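Local coordinates for protein proline dehydrogenase (PDB 4H6Q) that catalyses the FAD-dependent oxidation of L-proline to delta-1-pyrroline-5-carboxylate with a quinone as electron acceptor, the first step of proline breakdown to glutamate, at residues K28-N31 / F36-G39; D62-F67 / Y288-R293; T75-D80 / S102-G107; K83-A88 / I93-S98; D265-L270 / V277-P282. All blocks are in the same frame, centred on the assembly; numbering follows the deposited sequence. Where two conformers were deposited one is given.

Contact 1 (K28-N31 / F36-G39); sequences KMWN and FVAG
Trp30 meets Val37 and Gly39 with the far rim of its six-membered ring. CH2 lies 3.7 Å from Gly39 CA, which sits at the ring edge in the plane of the indole, and the neighbouring CZ2 is 3.8 Å from that same Gly39 CA. Val37 comes to the edge too: its CG1 is 4.0 Å from Trp30 CH2, and the two side chains cross at about a right angle. The contact is apolar and small, burying 108 Å² in all. What brings the indole across is its first torsion, which sets CG opposite the backbone N (chi1 173°) and sends the ring from the helix toward the loop. Further out, the Trp30 ring meets that of Trp287 with planes at about 45°, Val37 touches Leu64, and backbone hydrogen bonds tie Ala38 to Pro282 and Gly39 to Gly284. The arrangement is a helix-to-loop join: helix 23-33 packs on the loop that follows it, beside the end of strand 277-283 of the beta8-alpha8 barrel.

Contact 2 (D62-F67 / Y288-R293); sequences DLLGEF and YAYFSR. With TFB (tetrahydrofuran-2-carboxylic acid), chain D.
The guanidinium of Arg293 lies edge-on to both of its acidic partners, the Glu66 carboxylate and the carboxylate of the bound tetrahydrofuran-2-carboxylic acid, while one of its faces looks back at its own helix, with Ala289 O and Tyr290 CA above the plane toward the rim. Glu66 is met end-on: NH1 of Arg293 donates to Glu66 OE1 at 2.9 Å, and NH2 of Arg293 to Glu66 OE2 at 2.8 Å, the latter with an N-H...O angle of 174°. Both oxygens use their syn lone pairs, and the carboxylate plane of Glu66 and the guanidinium plane of Arg293 are 9° apart, as expected of a bidentate salt bridge. Around the corner of the same group, Arg293 NE gives a 2.8 Å bond to OB of the ligand and Arg293 NH2 a 2.9 Å bond to its OXT, so NH2 serves both carboxylates. Four bonds thus fix the rotation of the guanidinium, and Glu66 acts as a second-shell residue. On the same helix, Tyr290 CB is met by Leu64 CD2 at 3.5 Å, the side chains crossing at about a right angle, and Tyr290 CD1 is 3.6 Å from the ligand OXT. With Lys100 and Arg294 also bonded to the ligand, this is the carboxylate-binding site of the proline pocket, to which helix 288-296 contributes Tyr290, Arg293 and Arg294.

Contact 3 (T75-D80 / S102-G107); sequences TEFADD and SSVGQG
In the beta8-alpha8 barrel of this flavoenzyme, the segment 75-80 belongs to helix 71-90, which follows strand 58-63, while the segment 102-107 lies in the loop that leaves strand 96-99. The contact therefore joins one outer helix, 71-90, to the loop that also carries the substrate-binding Lys100. Its centre is a CH-pi contact: Ser103 CB stands over one face of the Phe77 ring, 3.7 Å from the centroid and 14° off the ring normal. Phe77 reaches it because its CG is turned opposite the backbone N (chi1 -172°), which swings the ring off the helix toward the loop. The hydroxyl of Ser103 is hydrogen-bonded to Lys100 O, and Ser103 OG also passes close to the ring, 3.2 Å from Phe77 CE2. The carbonyl of Ser103 lies against the base of the same side chain, its O 3.5 Å from Phe77 CB; it is buried here and finds no hydrogen-bond partner in the model. Leu63 and Ile68 also pack on Phe77, placing the ring between strand 58-63, the following loop and the 102-107 loop. Next to the ring, Val104 sets one methyl against two helix residues: its CG1 is 3.8 Å from Phe77 CD2 and likewise 3.8 Å from Ala78 CB.

Contact 4 (K83-A88 / I93-S98); sequences KLIEAA and IKPYVS
Ile85 meets the segment 93-98 with both branches that leave its CB. The CG2 methyl lies beside the Pro95 ring, 3.9 Å from Pro95 CG and equally far from its CB, and the two side chains cross at about a right angle. The other branch, CG1, is directed to Val97, with 4.0 Å between Ile85 CG1 and Val97 CG2; chi1 of -68° places CG1 opposite the carbonyl carbon and leaves CG2 facing the proline. Val97 CG2 is shared, because Leu84 comes to it tip to tip from the previous position on the helix, its CD2 4.1 Å away. All six touching residues are buried. Leu84, Ile85 and Val97 fill the layer between helix 71-90 and strand 96-99, consecutive elements of the beta8-alpha8 barrel with the helix on the outside, and Pro95 joins them from just before the strand. The turn between helix and strand is tied by the backbone: Ile93 N donates to Ala88 O at 2.9 Å with an N-H...O angle of 158°. Beside this bond Ala88 CB approaches Ile93 CB at 4.2 Å. Helix 42-54 flanks that end, where Ile46 touches both Ala88 and Ile93.

Contact 5 (D265-L270 / V277-P282); sequences DLQKQL and VRVYLP. With TFB (tetrahydrofuran-2-carboxylic acid), chain D.
Gln267 brings its amide up against Val279, but the polar bond that holds it is made by NE2 to Ile262 O, in the loop before the helix. The amide oxygen lies beside a methyl: Gln267 OE1 is 3.3 Å from Val279 CG2, and the carbon Gln267 CD is 3.6 Å from the same methyl, the side chains crossing at about a right angle. An extended chain beyond CG (chi2 170°) carries the amide that far. One turn on, Leu270 CB packs on Val277 CG2 at 3.6 Å, and that methyl also lies 3.7 Å from the backbone oxygen Gln267 O. Helix 265-270 and strand 277-282 run nearly antiparallel, at 153°, with axes 9.0 Å apart, as in the second half of a beta-alpha-beta unit; Met258 of the preceding strand touches Gln267, Leu270 and Val277. Alternate strand residues face inward: CG of tetrahydrofuran-2-carboxylic acid lies over one face of the Tyr280 ring, offset toward its rim, 3.4 Å from Tyr280 CZ, while Tyr280 OH is hydrogen-bonded to Asp137 OD2. The chemistry thus differs between the two sides of the strand: apolar methyls toward the helix, and toward the barrel interior a tyrosine, probably critical for catalysis, packed on the substrate analogue.

Overall arrangement
Contacts 2 and 5 have centres 20 Å apart yet both touch the ligand. Neighbouring strands 58-63 and 277-283 connect them through Asp62 N and Leu281 O, 3.0 Å apart, and Asp62 OD1 lies 3.2 Å from Tyr280 OH, a probable hydrogen bond. Contact 1 borders both, with Ala38 N 2.9 Å from Pro282 O and Val37 CG1 3.9 Å from Leu64 CD1; its Val37 side chain is about 10 Å from the ligand. Contacts 3 and 4 use successive parts of helix 71-90, their centres 16 Å apart. Contact 3 reaches contact 2 where Phe67 N meets Ser102 OG at 2.9 Å, and contact 4 meets contact 5 where Ser98 CB lies 3.6 Å from Tyr280 CE1.

Contact 1 (K28-N31 / F36-G39)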
# COMPACT_ATOMS: atom_id res chain seq x y z
N LYS A 28 -10.54 -12.31 22.35
CA LYS A 28 -9.12 -12.06 22.59
C LYS A 28 -8.29 -12.02 21.30
O LYS A 28 -7.40 -11.13 21.19
CB LYS A 28 -8.55 -13.05 23.60
CG LYS A 28 -9.04 -12.82 25.03
CD LYS A 28 -8.34 -13.86 25.90
CE LYS A 28 -8.67 -13.82 27.40
NZ LYS A 28 -8.46 -15.17 28.03
N MET A 29 -8.60 -12.87 20.29
CA MET A 29 -7.86 -12.82 19.03
C MET A 29 -8.15 -11.52 18.30
O MET A 29 -7.22 -10.87 17.78
CB MET A 29 -8.20 -13.99 18.13
CG MET A 29 -7.37 -14.03 16.85
SD MET A 29 -5.61 -14.37 17.23
CE MET A 29 -5.63 -16.11 17.66
N TRP A 30 -9.42 -11.12 18.28
CA TRP A 30 -9.78 -9.83 17.71
C TRP A 30 -9.12 -8.66 18.45
O TRP A 30 -8.64 -7.73 17.80
CB TRP A 30 -11.29 -9.67 17.63
CG TRP A 30 -11.73 -8.30 17.20
CD1 TRP A 30 -12.46 -7.43 17.93
CD2 TRP A 30 -11.44 -7.64 15.96
NE1 TRP A 30 -12.67 -6.28 17.22
CE2 TRP A 30 -12.04 -6.37 16.01
CE3 TRP A 30 -10.74 -8.00 14.80
CZ2 TRP A 30 -11.97 -5.46 14.96
CZ3 TRP A 30 -10.64 -7.09 13.77
CH2 TRP A 30 -11.27 -5.84 13.85
N ASN A 31 -9.01 -8.75 19.77
CA ASN A 31 -8.31 -7.66 20.46
C ASN A 31 -6.85 -7.57 20.03
O ASN A 31 -6.34 -6.46 19.87
CB ASN A 31 -8.37 -7.77 21.98
CG ASN A 31 -9.77 -7.69 22.54
OD1 ASN A 31 -10.69 -7.07 21.96
ND2 ASN A 31 -9.96 -8.31 23.69
N PHE A 36 -3.67 -3.78 14.69
CA PHE A 36 -3.25 -3.67 13.29
C PHE A 36 -4.40 -3.34 12.33
O PHE A 36 -4.14 -2.99 11.18
CB PHE A 36 -2.62 -4.99 12.85
CG PHE A 36 -1.44 -5.37 13.66
CD1 PHE A 36 -0.20 -4.77 13.45
CD2 PHE A 36 -1.54 -6.42 14.57
CE1 PHE A 36 0.92 -5.16 14.21
CE2 PHE A 36 -0.43 -6.82 15.31
CZ PHE A 36 0.81 -6.18 15.12
N VAL A 37 -5.65 -3.53 12.77
CA VAL A 37 -6.82 -3.46 11.86
C VAL A 37 -7.78 -2.48 12.48
O VAL A 37 -8.08 -2.61 13.68
CB VAL A 37 -7.48 -4.87 11.72
CG1 VAL A 37 -8.75 -4.82 10.88
CG2 VAL A 37 -6.43 -5.90 11.17
N ALA A 38 -8.27 -1.49 11.71
CA ALA A 38 -9.08 -0.44 12.33
C ALA A 38 -10.41 -0.97 12.93
O ALA A 38 -10.89 -0.47 13.97
CB ALA A 38 -9.28 0.75 11.37
N GLY A 39 -10.96 -2.00 12.32
CA GLY A 39 -12.28 -2.48 12.63
C GLY A 39 -12.78 -3.20 11.41
O GLY A 39 -12.04 -3.41 10.45

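Contact 2 (D62-F67 / Y288-R293)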
# COMPACT_ATOMS: atom_id res chain seq x y z
N ASP A 62 -7.44 0.65 3.08
CA ASP A 62 -7.44 -0.63 2.39
C ASP A 62 -8.53 -1.53 2.92
O ASP A 62 -8.60 -1.74 4.13
CB ASP A 62 -6.06 -1.28 2.53
CG ASP A 62 -6.00 -2.70 2.02
OD1 ASP A 62 -6.03 -2.95 0.76
OD2 ASP A 62 -5.95 -3.59 2.85
N LEU A 63 -9.38 -2.04 2.03
CA LEU A 63 -10.33 -3.09 2.38
C LEU A 63 -9.61 -4.41 2.35
O LEU A 63 -9.02 -4.78 1.32
CB LEU A 63 -11.50 -3.10 1.39
CG LEU A 63 -12.52 -4.24 1.55
CD1 LEU A 63 -13.23 -4.19 2.92
CD2 LEU A 63 -13.55 -4.17 0.44
N LEU A 64 -9.66 -5.17 3.44
CA LEU A 64 -8.89 -6.41 3.54
C LEU A 64 -9.49 -7.56 2.73
O LEU A 64 -10.71 -7.70 2.64
CB LEU A 64 -8.77 -6.83 5.01
CG LEU A 64 -7.79 -5.92 5.79
CD1 LEU A 64 -7.95 -6.16 7.32
CD2 LEU A 64 -6.33 -6.11 5.32
N GLY A 65 -8.62 -8.37 2.13
CA GLY A 65 -9.06 -9.53 1.36
C GLY A 65 -8.14 -9.72 0.15
O GLY A 65 -7.58 -8.76 -0.38
N GLU A 66 -7.97 -10.94 -0.31
CA GLU A 66 -6.99 -11.21 -1.36
C GLU A 66 -7.19 -12.60 -1.96
O GLU A 66 -7.82 -13.49 -1.33
CB GLU A 66 -5.55 -11.08 -0.78
CG GLU A 66 -5.29 -11.99 0.43
CD GLU A 66 -4.05 -11.61 1.17
OE1 GLU A 66 -3.16 -12.47 1.32
OE2 GLU A 66 -3.95 -10.44 1.61
N PHE A 67 -6.65 -12.81 -3.15
CA PHE A 67 -6.69 -14.13 -3.84
C PHE A 67 -8.12 -14.66 -3.86
O PHE A 67 -8.40 -15.81 -3.52
CB PHE A 67 -5.71 -15.14 -3.22
CG PHE A 67 -4.29 -14.63 -3.17
CD1 PHE A 67 -3.61 -14.28 -4.35
CD2 PHE A 67 -3.65 -14.38 -1.96
CE1 PHE A 67 -2.34 -13.73 -4.32
CE2 PHE A 67 -2.37 -13.88 -1.92
CZ PHE A 67 -1.70 -13.54 -3.11
N TYR A 288 -7.76 -12.06 8.38
CA TYR A 288 -6.84 -13.13 8.82
C TYR A 288 -5.51 -13.15 8.09
O TYR A 288 -4.45 -13.34 8.71
CB TYR A 288 -7.51 -14.50 8.76
CG TYR A 288 -8.76 -14.50 9.62
CD1 TYR A 288 -8.66 -14.65 11.00
CD2 TYR A 288 -10.00 -14.25 9.07
CE1 TYR A 288 -9.76 -14.63 11.80
CE2 TYR A 288 -11.12 -14.21 9.86
CZ TYR A 288 -11.00 -14.41 11.23
OH TYR A 288 -12.12 -14.37 12.02
N ALA A 289 -5.52 -12.93 6.77
CA ALA A 289 -4.28 -13.03 6.01
C ALA A 289 -3.30 -11.90 6.38
O ALA A 289 -2.13 -12.11 6.73
CB ALA A 289 -4.54 -13.03 4.49
N TYR A 290 -3.78 -10.66 6.30
CA TYR A 290 -2.97 -9.49 6.64
C TYR A 290 -2.48 -9.61 8.10
O TYR A 290 -1.28 -9.38 8.40
CB TYR A 290 -3.80 -8.22 6.43
CG TYR A 290 -3.15 -6.93 6.84
CD1 TYR A 290 -2.62 -6.06 5.87
CD2 TYR A 290 -3.11 -6.52 8.17
CE1 TYR A 290 -2.03 -4.87 6.21
CE2 TYR A 290 -2.53 -5.26 8.51
CZ TYR A 290 -1.98 -4.49 7.53
OH TYR A 290 -1.40 -3.25 7.80
N PHE A 291 -3.40 -9.91 9.01
CA PHE A 291 -3.01 -10.01 10.42
C PHE A 291 -1.97 -11.14 10.64
O PHE A 291 -1.01 -10.98 11.42
CB PHE A 291 -4.27 -10.26 11.24
CG PHE A 291 -4.01 -10.57 12.69
CD1 PHE A 291 -3.27 -9.73 13.51
CD2 PHE A 291 -4.57 -11.71 13.24
CE1 PHE A 291 -3.11 -10.02 14.88
CE2 PHE A 291 -4.42 -12.02 14.60
CZ PHE A 291 -3.67 -11.19 15.41
N SER A 292 -2.12 -12.28 9.95
CA SER A 292 -1.13 -13.35 10.07
C SER A 292 0.27 -12.89 9.67
O SER A 292 1.24 -13.27 10.34
CB SER A 292 -1.55 -14.61 9.31
OG SER A 292 -1.37 -14.46 7.92
N ARG A 293 0.36 -12.03 8.64
CA ARG A 293 1.68 -11.54 8.24
C ARG A 293 2.27 -10.64 9.30
O ARG A 293 3.47 -10.69 9.56
CB ARG A 293 1.62 -10.84 6.86
CG ARG A 293 1.34 -11.82 5.74
CD ARG A 293 1.48 -11.16 4.37
NE ARG A 293 0.38 -10.26 4.01
CZ ARG A 293 -0.74 -10.62 3.38
NH1 ARG A 293 -1.00 -11.89 3.10
NH2 ARG A 293 -1.65 -9.69 3.11
OA TFB D . 0.82 -5.12 1.65
CA TFB D . 1.28 -5.63 2.90
C TFB D . 0.39 -6.75 3.39
OB TFB D . 0.79 -7.48 4.33
CB TFB D . 1.24 -4.51 3.85
CG TFB D . 0.25 -3.60 3.28
CD TFB D . 0.16 -3.87 1.83
OXT TFB D . -0.77 -6.97 2.87

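Contact 3 (T75-D80 / S102-G107)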
# COMPACT_ATOMS: atom_id res chain seq x y z
N THR A 75 -15.75 -8.92 -8.24
CA THR A 75 -16.44 -7.72 -8.68
C THR A 75 -17.21 -7.09 -7.52
O THR A 75 -17.23 -5.85 -7.37
CB THR A 75 -17.31 -8.02 -9.93
OG1 THR A 75 -16.44 -8.62 -10.92
CG2 THR A 75 -17.94 -6.76 -10.52
N GLU A 76 -17.82 -7.92 -6.69
CA GLU A 76 -18.41 -7.42 -5.43
C GLU A 76 -17.37 -6.71 -4.58
O GLU A 76 -17.65 -5.65 -3.96
CB GLU A 76 -19.05 -8.59 -4.65
CG GLU A 76 -19.70 -8.16 -3.33
CD GLU A 76 -20.25 -9.33 -2.55
OE1 GLU A 76 -20.30 -10.47 -3.07
OE2 GLU A 76 -20.65 -9.14 -1.38
N PHE A 77 -16.16 -7.25 -4.51
CA PHE A 77 -15.09 -6.66 -3.70
C PHE A 77 -14.78 -5.27 -4.29
O PHE A 77 -14.72 -4.28 -3.54
CB PHE A 77 -13.83 -7.54 -3.72
CG PHE A 77 -12.79 -7.10 -2.76
CD1 PHE A 77 -12.60 -7.76 -1.54
CD2 PHE A 77 -11.96 -5.99 -3.07
CE1 PHE A 77 -11.62 -7.34 -0.63
CE2 PHE A 77 -10.99 -5.56 -2.15
CZ PHE A 77 -10.81 -6.25 -0.94
N ALA A 78 -14.62 -5.18 -5.61
CA ALA A 78 -14.41 -3.86 -6.24
C ALA A 78 -15.55 -2.88 -5.93
O ALA A 78 -15.30 -1.67 -5.67
CB ALA A 78 -14.24 -4.04 -7.72
N ASP A 79 -16.80 -3.39 -5.93
CA ASP A 79 -17.92 -2.52 -5.60
C ASP A 79 -17.83 -2.02 -4.16
O ASP A 79 -18.18 -0.86 -3.88
CB ASP A 79 -19.23 -3.27 -5.84
CG ASP A 79 -19.51 -3.54 -7.30
OD1 ASP A 79 -18.99 -2.80 -8.15
OD2 ASP A 79 -20.32 -4.45 -7.57
N ASP A 80 -17.36 -2.85 -3.24
CA ASP A 80 -17.13 -2.44 -1.88
C ASP A 80 -16.01 -1.43 -1.71
O ASP A 80 -16.11 -0.53 -0.87
CB ASP A 80 -16.89 -3.67 -1.00
CG ASP A 80 -18.14 -4.51 -0.82
OD1 ASP A 80 -19.26 -4.00 -1.00
OD2 ASP A 80 -17.99 -5.69 -0.42
N SER A 102 -5.29 -9.06 -6.93
CA SER A 102 -5.86 -10.39 -6.74
C SER A 102 -7.21 -10.37 -6.01
O SER A 102 -7.93 -11.37 -6.02
CB SER A 102 -4.90 -11.28 -5.95
OG SER A 102 -4.97 -10.96 -4.57
N SER A 103 -7.58 -9.25 -5.39
CA SER A 103 -8.90 -9.13 -4.78
C SER A 103 -9.97 -8.75 -5.77
O SER A 103 -11.16 -8.92 -5.49
CB SER A 103 -8.95 -8.14 -3.63
OG SER A 103 -8.78 -6.80 -4.07
N VAL A 104 -9.57 -8.29 -6.98
CA VAL A 104 -10.56 -7.78 -7.92
C VAL A 104 -10.48 -8.45 -9.29
O VAL A 104 -11.05 -7.97 -10.27
CB VAL A 104 -10.52 -6.24 -8.02
CG1 VAL A 104 -10.96 -5.64 -6.70
CG2 VAL A 104 -9.14 -5.71 -8.44
N GLY A 105 -9.78 -9.60 -9.34
CA GLY A 105 -9.88 -10.47 -10.50
C GLY A 105 -8.70 -10.58 -11.43
O GLY A 105 -8.84 -11.16 -12.50
N GLN A 106 -7.54 -10.04 -11.04
CA GLN A 106 -6.35 -10.17 -11.86
C GLN A 106 -6.05 -11.59 -12.26
O GLN A 106 -5.95 -12.46 -11.42
CB GLN A 106 -5.16 -9.59 -11.09
CG GLN A 106 -3.87 -9.53 -11.93
CD GLN A 106 -2.72 -9.06 -11.10
OE1 GLN A 106 -2.31 -9.72 -10.13
NE2 GLN A 106 -2.17 -7.90 -11.44
N GLY A 107 -5.91 -11.82 -13.56
CA GLY A 107 -5.61 -13.14 -14.06
C GLY A 107 -6.85 -13.85 -14.56
O GLY A 107 -6.70 -14.93 -15.17

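Contact 4 (K83-A88 / I93-S98)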
# COMPACT_ATOMS: atom_id res chain seq x y z
N LYS A 83 -17.69 1.75 -2.66
CA LYS A 83 -18.49 2.25 -1.53
C LYS A 83 -17.58 2.96 -0.53
O LYS A 83 -17.93 4.00 0.05
CB LYS A 83 -19.23 1.11 -0.83
CG LYS A 83 -20.37 0.56 -1.64
CD LYS A 83 -21.05 -0.58 -0.87
CE LYS A 83 -22.07 -1.32 -1.75
NZ LYS A 83 -21.83 -1.04 -3.22
N LEU A 84 -16.39 2.43 -0.30
CA LEU A 84 -15.42 3.07 0.59
C LEU A 84 -15.02 4.44 0.08
O LEU A 84 -14.96 5.41 0.83
CB LEU A 84 -14.20 2.15 0.69
CG LEU A 84 -12.97 2.76 1.35
CD1 LEU A 84 -13.21 3.03 2.83
CD2 LEU A 84 -11.76 1.85 1.09
N ILE A 85 -14.69 4.52 -1.21
CA ILE A 85 -14.29 5.81 -1.80
C ILE A 85 -15.43 6.83 -1.67
O ILE A 85 -15.19 8.01 -1.35
CB ILE A 85 -13.88 5.61 -3.29
CG1 ILE A 85 -12.58 4.81 -3.37
CG2 ILE A 85 -13.78 6.92 -4.03
CD1 ILE A 85 -12.34 4.20 -4.77
N GLU A 86 -16.67 6.43 -1.95
CA GLU A 86 -17.81 7.34 -1.77
C GLU A 86 -17.93 7.82 -0.33
O GLU A 86 -18.16 9.01 -0.08
CB GLU A 86 -19.14 6.67 -2.20
CG GLU A 86 -19.22 6.31 -3.69
CD GLU A 86 -19.48 7.45 -4.62
OE1 GLU A 86 -19.39 8.63 -4.20
OE2 GLU A 86 -19.81 7.16 -5.80
N ALA A 87 -17.76 6.91 0.63
CA ALA A 87 -17.90 7.27 2.03
C ALA A 87 -16.77 8.19 2.48
O ALA A 87 -17.01 9.15 3.25
CB ALA A 87 -17.96 5.99 2.91
N ALA A 88 -15.55 7.91 2.05
CA ALA A 88 -14.43 8.82 2.37
C ALA A 88 -14.67 10.23 1.85
O ALA A 88 -14.61 11.20 2.61
CB ALA A 88 -13.11 8.26 1.80
N ILE A 93 -12.76 13.33 3.27
CA ILE A 93 -11.42 12.75 3.16
C ILE A 93 -11.11 12.53 1.67
O ILE A 93 -11.90 11.90 0.97
CB ILE A 93 -11.37 11.40 3.89
CG1 ILE A 93 -11.65 11.61 5.39
CG2 ILE A 93 -10.01 10.73 3.68
CD1 ILE A 93 -11.93 10.34 6.15
N LYS A 94 -10.00 13.07 1.17
CA LYS A 94 -9.57 12.82 -0.20
C LYS A 94 -9.28 11.32 -0.31
O LYS A 94 -8.48 10.78 0.43
CB LYS A 94 -8.32 13.64 -0.53
CG LYS A 94 -8.07 13.89 -2.02
CD LYS A 94 -6.80 14.80 -2.22
CE LYS A 94 -6.91 15.66 -3.44
NZ LYS A 94 -7.48 16.98 -3.05
N PRO A 95 -9.94 10.62 -1.25
CA PRO A 95 -9.71 9.17 -1.32
C PRO A 95 -8.27 8.84 -1.70
O PRO A 95 -7.65 9.37 -2.68
CB PRO A 95 -10.73 8.71 -2.38
CG PRO A 95 -11.69 9.83 -2.54
CD PRO A 95 -10.95 11.08 -2.21
N TYR A 96 -7.64 8.10 -0.82
CA TYR A 96 -6.33 7.50 -1.11
C TYR A 96 -6.49 6.06 -0.63
O TYR A 96 -6.67 5.83 0.56
CB TYR A 96 -5.23 8.23 -0.34
CG TYR A 96 -3.83 7.83 -0.70
CD1 TYR A 96 -2.96 8.78 -1.24
CD2 TYR A 96 -3.35 6.51 -0.51
CE1 TYR A 96 -1.61 8.47 -1.54
CE2 TYR A 96 -2.02 6.17 -0.87
CZ TYR A 96 -1.16 7.15 -1.35
OH TYR A 96 0.16 6.81 -1.62
N VAL A 97 -6.49 5.12 -1.58
CA VAL A 97 -6.86 3.73 -1.30
C VAL A 97 -5.82 2.81 -1.96
O VAL A 97 -5.44 3.04 -3.13
CB VAL A 97 -8.30 3.41 -1.82
CG1 VAL A 97 -8.64 1.95 -1.69
CG2 VAL A 97 -9.34 4.29 -1.13
N SER A 98 -5.45 1.74 -1.25
CA SER A 98 -4.60 0.69 -1.78
C SER A 98 -5.41 -0.53 -2.04
O SER A 98 -6.19 -0.95 -1.16
CB SER A 98 -3.44 0.39 -0.82
OG SER A 98 -2.54 1.51 -0.71

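Contact 5 (D265-L270 / V277-P282)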
# COMPACT_ATOMS: atom_id res chain seq x y z
N ASP A 265 4.91 6.12 17.69
CA ASP A 265 5.81 7.18 18.16
C ASP A 265 6.56 7.85 17.01
O ASP A 265 6.64 9.09 16.96
CB ASP A 265 6.77 6.66 19.24
CG ASP A 265 7.63 5.50 18.79
OD1 ASP A 265 8.76 5.39 19.31
OD2 ASP A 265 7.18 4.69 17.93
N LEU A 266 7.06 7.04 16.07
CA LEU A 266 7.79 7.56 14.90
C LEU A 266 6.82 8.31 13.99
O LEU A 266 7.18 9.35 13.43
CB LEU A 266 8.53 6.47 14.08
CG LEU A 266 9.73 5.77 14.67
CD1 LEU A 266 10.24 4.88 13.55
CD2 LEU A 266 10.80 6.79 15.09
N GLN A 267 5.62 7.78 13.82
CA GLN A 267 4.62 8.43 12.97
C GLN A 267 4.43 9.86 13.47
O GLN A 267 4.44 10.82 12.68
CB GLN A 267 3.30 7.68 13.01
CG GLN A 267 3.33 6.26 12.42
CD GLN A 267 2.09 5.47 12.70
OE1 GLN A 267 1.01 6.03 12.97
NE2 GLN A 267 2.20 4.13 12.61
N LYS A 268 4.20 10.02 14.77
CA LYS A 268 3.97 11.34 15.35
C LYS A 268 5.20 12.24 15.28
O LYS A 268 5.07 13.45 14.98
CB LYS A 268 3.46 11.17 16.77
CG LYS A 268 2.02 10.60 16.80
CD LYS A 268 1.53 10.44 18.26
CE LYS A 268 0.18 9.71 18.36
NZ LYS A 268 -0.00 9.05 19.68
N GLN A 269 6.38 11.71 15.60
CA GLN A 269 7.61 12.47 15.58
C GLN A 269 7.94 13.02 14.21
O GLN A 269 8.28 14.20 14.05
CB GLN A 269 8.77 11.62 16.12
CG GLN A 269 10.19 12.33 16.01
CD GLN A 269 11.39 11.33 16.08
OE1 GLN A 269 11.24 10.19 16.51
NE2 GLN A 269 12.57 11.78 15.64
N LEU A 270 7.82 12.19 13.19
CA LEU A 270 8.11 12.62 11.82
C LEU A 270 7.16 13.73 11.38
O LEU A 270 7.59 14.73 10.76
CB LEU A 270 8.01 11.42 10.87
CG LEU A 270 9.14 10.40 11.03
CD1 LEU A 270 8.82 9.11 10.26
CD2 LEU A 270 10.43 11.02 10.55
N VAL A 277 3.72 12.02 6.50
CA VAL A 277 3.55 10.65 6.97
C VAL A 277 2.15 10.19 6.56
O VAL A 277 1.17 10.91 6.77
CB VAL A 277 3.68 10.53 8.50
CG1 VAL A 277 3.51 9.05 8.96
CG2 VAL A 277 4.98 11.13 9.01
N ARG A 278 2.04 9.00 5.98
CA ARG A 278 0.73 8.45 5.60
C ARG A 278 0.66 7.01 6.05
O ARG A 278 1.52 6.20 5.70
CB ARG A 278 0.53 8.54 4.08
CG ARG A 278 -0.88 8.12 3.66
CD ARG A 278 -1.04 8.14 2.15
NE ARG A 278 -0.85 9.47 1.51
CZ ARG A 278 -1.82 10.37 1.34
NH1 ARG A 278 -3.05 10.18 1.83
NH2 ARG A 278 -1.54 11.45 0.61
N VAL A 279 -0.37 6.69 6.83
CA VAL A 279 -0.48 5.38 7.45
C VAL A 279 -1.42 4.49 6.67
O VAL A 279 -2.55 4.89 6.30
CB VAL A 279 -0.95 5.53 8.93
CG1 VAL A 279 -1.45 4.21 9.52
CG2 VAL A 279 0.19 6.09 9.75
N TYR A 280 -0.97 3.24 6.40
CA TYR A 280 -1.76 2.23 5.74
C TYR A 280 -2.80 1.72 6.75
O TYR A 280 -2.44 1.18 7.81
CB TYR A 280 -0.80 1.12 5.26
CG TYR A 280 -1.39 0.11 4.29
CD1 TYR A 280 -1.04 0.14 2.92
CD2 TYR A 280 -2.25 -0.93 4.73
CE1 TYR A 280 -1.56 -0.76 2.02
CE2 TYR A 280 -2.79 -1.85 3.82
CZ TYR A 280 -2.45 -1.74 2.47
OH TYR A 280 -3.01 -2.67 1.65
N LEU A 281 -4.07 1.91 6.40
CA LEU A 281 -5.19 1.81 7.34
C LEU A 281 -6.16 0.75 6.83
O LEU A 281 -7.02 1.00 6.02
CB LEU A 281 -5.88 3.16 7.50
CG LEU A 281 -6.81 3.34 8.70
CD1 LEU A 281 -8.11 2.54 8.64
CD2 LEU A 281 -6.05 3.12 9.97
N PRO A 282 -5.99 -0.51 7.29
CA PRO A 282 -6.82 -1.62 6.77
C PRO A 282 -8.05 -1.86 7.62
O PRO A 282 -8.05 -1.60 8.84
CB PRO A 282 -5.86 -2.80 6.86
CG PRO A 282 -4.99 -2.49 8.05
CD PRO A 282 -4.95 -0.99 8.24
OA TFB D . 0.82 -5.12 1.65
CA TFB D . 1.28 -5.63 2.90
C TFB D . 0.39 -6.75 3.39
OB TFB D . 0.79 -7.48 4.33
CB TFB D . 1.24 -4.51 3.85
CG TFB D . 0.25 -3.60 3.28
CD TFB D . 0.16 -3.87 1.83
OXT TFB D . -0.77 -6.97 2.87